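PDB 4OPF: Nrps/pks from Streptomyces albus, which is a ketosynthase domain (KS8 of OzmH) of the AT-less oxazolomycin polyketide synthase, probably a non-elongating one that passes the acyl chain on without condensation. Local coordinates for residues 84-89 / 424-429. Residues are numbered along the deposited sequence; the frame is centred on the assembly and turned at random.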
# COMPACT_ATOMS: atom_id res chain seq x y z
N LEU A 84 -9.36 -14.66 8.83
CA LEU A 84 -9.49 -13.21 8.88
C LEU A 84 -10.95 -12.77 9.00
O LEU A 84 -11.25 -11.78 9.67
CB LEU A 84 -8.93 -12.55 7.64
CG LEU A 84 -7.45 -12.30 7.69
CD1 LEU A 84 -7.07 -11.72 6.33
CD2 LEU A 84 -7.06 -11.30 8.79
N LEU A 85 -11.85 -13.45 8.30
CA LEU A 85 -13.28 -13.13 8.43
C LEU A 85 -13.77 -13.27 9.90
O LEU A 85 -14.44 -12.37 10.42
CB LEU A 85 -14.14 -14.03 7.52
CG LEU A 85 -14.08 -13.64 6.04
CD1 LEU A 85 -14.67 -14.74 5.18
CD2 LEU A 85 -14.90 -12.37 5.82
N GLU A 86 -13.41 -14.37 10.53
CA GLU A 86 -13.76 -14.59 11.94
C GLU A 86 -13.14 -13.53 12.81
O GLU A 86 -13.82 -12.95 13.65
CB GLU A 86 -13.27 -15.92 12.52
CG GLU A 86 -14.00 -17.13 12.10
CD GLU A 86 -13.62 -18.40 12.89
OE1 GLU A 86 -12.75 -18.38 13.81
OE2 GLU A 86 -14.22 -19.45 12.56
N GLU A 87 -11.85 -13.35 12.67
CA GLU A 87 -11.18 -12.42 13.58
C GLU A 87 -11.61 -10.98 13.36
O GLU A 87 -11.59 -10.20 14.30
CB GLU A 87 -9.69 -12.52 13.48
CG GLU A 87 -9.18 -13.81 14.05
CD GLU A 87 -9.47 -13.95 15.55
OE1 GLU A 87 -9.42 -12.96 16.36
OE2 GLU A 87 -9.76 -15.08 15.92
N THR A 88 -11.93 -10.60 12.13
CA THR A 88 -12.44 -9.24 11.90
C THR A 88 -13.80 -9.11 12.58
O THR A 88 -14.03 -8.10 13.25
CB THR A 88 -12.50 -8.92 10.41
OG1 THR A 88 -11.18 -9.03 9.85
CG2 THR A 88 -13.11 -7.53 10.18
N LEU A 89 -14.68 -10.10 12.43
CA LEU A 89 -15.92 -10.09 13.16
C LEU A 89 -15.67 -9.93 14.67
O LEU A 89 -16.35 -9.13 15.31
CB LEU A 89 -16.74 -11.33 12.90
CG LEU A 89 -18.02 -11.46 13.71
CD1 LEU A 89 -19.02 -10.33 13.42
CD2 LEU A 89 -18.62 -12.80 13.42
N PRO A 424 -20.45 -13.99 18.56
CA PRO A 424 -21.43 -15.05 18.30
C PRO A 424 -20.83 -16.44 18.41
O PRO A 424 -19.62 -16.62 18.25
CB PRO A 424 -21.85 -14.79 16.86
CG PRO A 424 -20.70 -14.08 16.26
CD PRO A 424 -20.08 -13.24 17.35
N ARG A 425 -21.66 -17.42 18.74
CA ARG A 425 -21.22 -18.82 18.78
C ARG A 425 -21.23 -19.35 17.36
O ARG A 425 -22.29 -19.52 16.75
CB ARG A 425 -22.15 -19.70 19.64
CG ARG A 425 -22.28 -19.28 21.10
CD ARG A 425 -23.53 -19.92 21.74
NE ARG A 425 -24.18 -19.02 22.70
CZ ARG A 425 -24.41 -19.28 23.99
NH1 ARG A 425 -25.00 -18.36 24.74
NH2 ARG A 425 -24.07 -20.45 24.54
N LEU A 426 -20.04 -19.61 16.82
CA LEU A 426 -19.91 -20.14 15.47
C LEU A 426 -19.94 -21.67 15.52
O LEU A 426 -19.46 -22.28 16.44
CB LEU A 426 -18.60 -19.63 14.87
CG LEU A 426 -18.45 -18.13 14.72
CD1 LEU A 426 -17.11 -17.85 14.08
CD2 LEU A 426 -19.55 -17.54 13.86
N ALA A 427 -20.54 -22.29 14.52
CA ALA A 427 -20.65 -23.76 14.50
C ALA A 427 -19.60 -24.32 13.56
O ALA A 427 -19.87 -24.48 12.37
CB ALA A 427 -22.05 -24.19 14.06
N ARG A 428 -18.42 -24.62 14.11
CA ARG A 428 -17.27 -25.01 13.30
C ARG A 428 -17.15 -26.47 12.83
O ARG A 428 -17.36 -27.41 13.59
CB ARG A 428 -16.00 -24.68 14.05
CG ARG A 428 -15.70 -23.19 14.00
CD ARG A 428 -15.30 -22.70 15.37
NE ARG A 428 -14.59 -21.44 15.26
CZ ARG A 428 -14.62 -20.50 16.19
NH1 ARG A 428 -15.35 -20.64 17.28
NH2 ARG A 428 -13.92 -19.39 16.01
N ARG A 429 -16.76 -26.62 11.56
CA ARG A 429 -16.49 -27.92 10.96
C ARG A 429 -15.34 -27.77 9.95
O ARG A 429 -15.05 -26.64 9.49
CB ARG A 429 -17.76 -28.45 10.29
CG ARG A 429 -18.62 -27.34 9.69
CD ARG A 429 -19.85 -27.88 8.96
NE ARG A 429 -20.44 -26.82 8.16
CZ ARG A 429 -21.37 -26.99 7.22
NH1 ARG A 429 -21.83 -25.93 6.54
NH2 ARG A 429 -21.85 -28.20 6.95
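Glu86 and Arg428 meet in a salt bridge whose two arms are unequal. Arg428 NH2 donates to Glu86 OE1 over 2.7 Å at an N-H...O angle of 155°, whereas Arg428 NE reaches Glu86 OE2 only weakly, at 3.4 Å. OE1 lies near the guanidinium plane, at its edge, yet NH2 approaches from above the carboxylate plane; with the two planes 70° apart, this is no flat bidentate pair. Arg17 also forms a salt bridge to OE1, and Glu87 shares that arginine, so the buried carboxylate has positive charge from two sources. The chain of Glu86 is extended beyond CG (chi2 -170°), which carries its oxygens out from helix 79-95. Here the C-terminal tail of the ketosynthase, well past strand 401-408 of the thiolase-fold core, runs irregularly along that helix. In the tight part Leu426 CD1 lies against Glu86, 3.6 Å from OE2, and over one face of the Arg428 guanidinium, 4.0 Å above its plane and offset toward the rim. Were Glu86 an alanine, Arg428 would probably lose its carboxylate mate and Arg17 one of its two, and Leu426 CD1 would have less to pack on. Packing thins towards Pro424, where Leu89 CD2 reaches the CG corner of the proline ring at 3.7 Å. The solvent side belongs to the tail: Arg428 is exposed and Pro424 and Leu426 partly so, against buried Glu86 and Leu89.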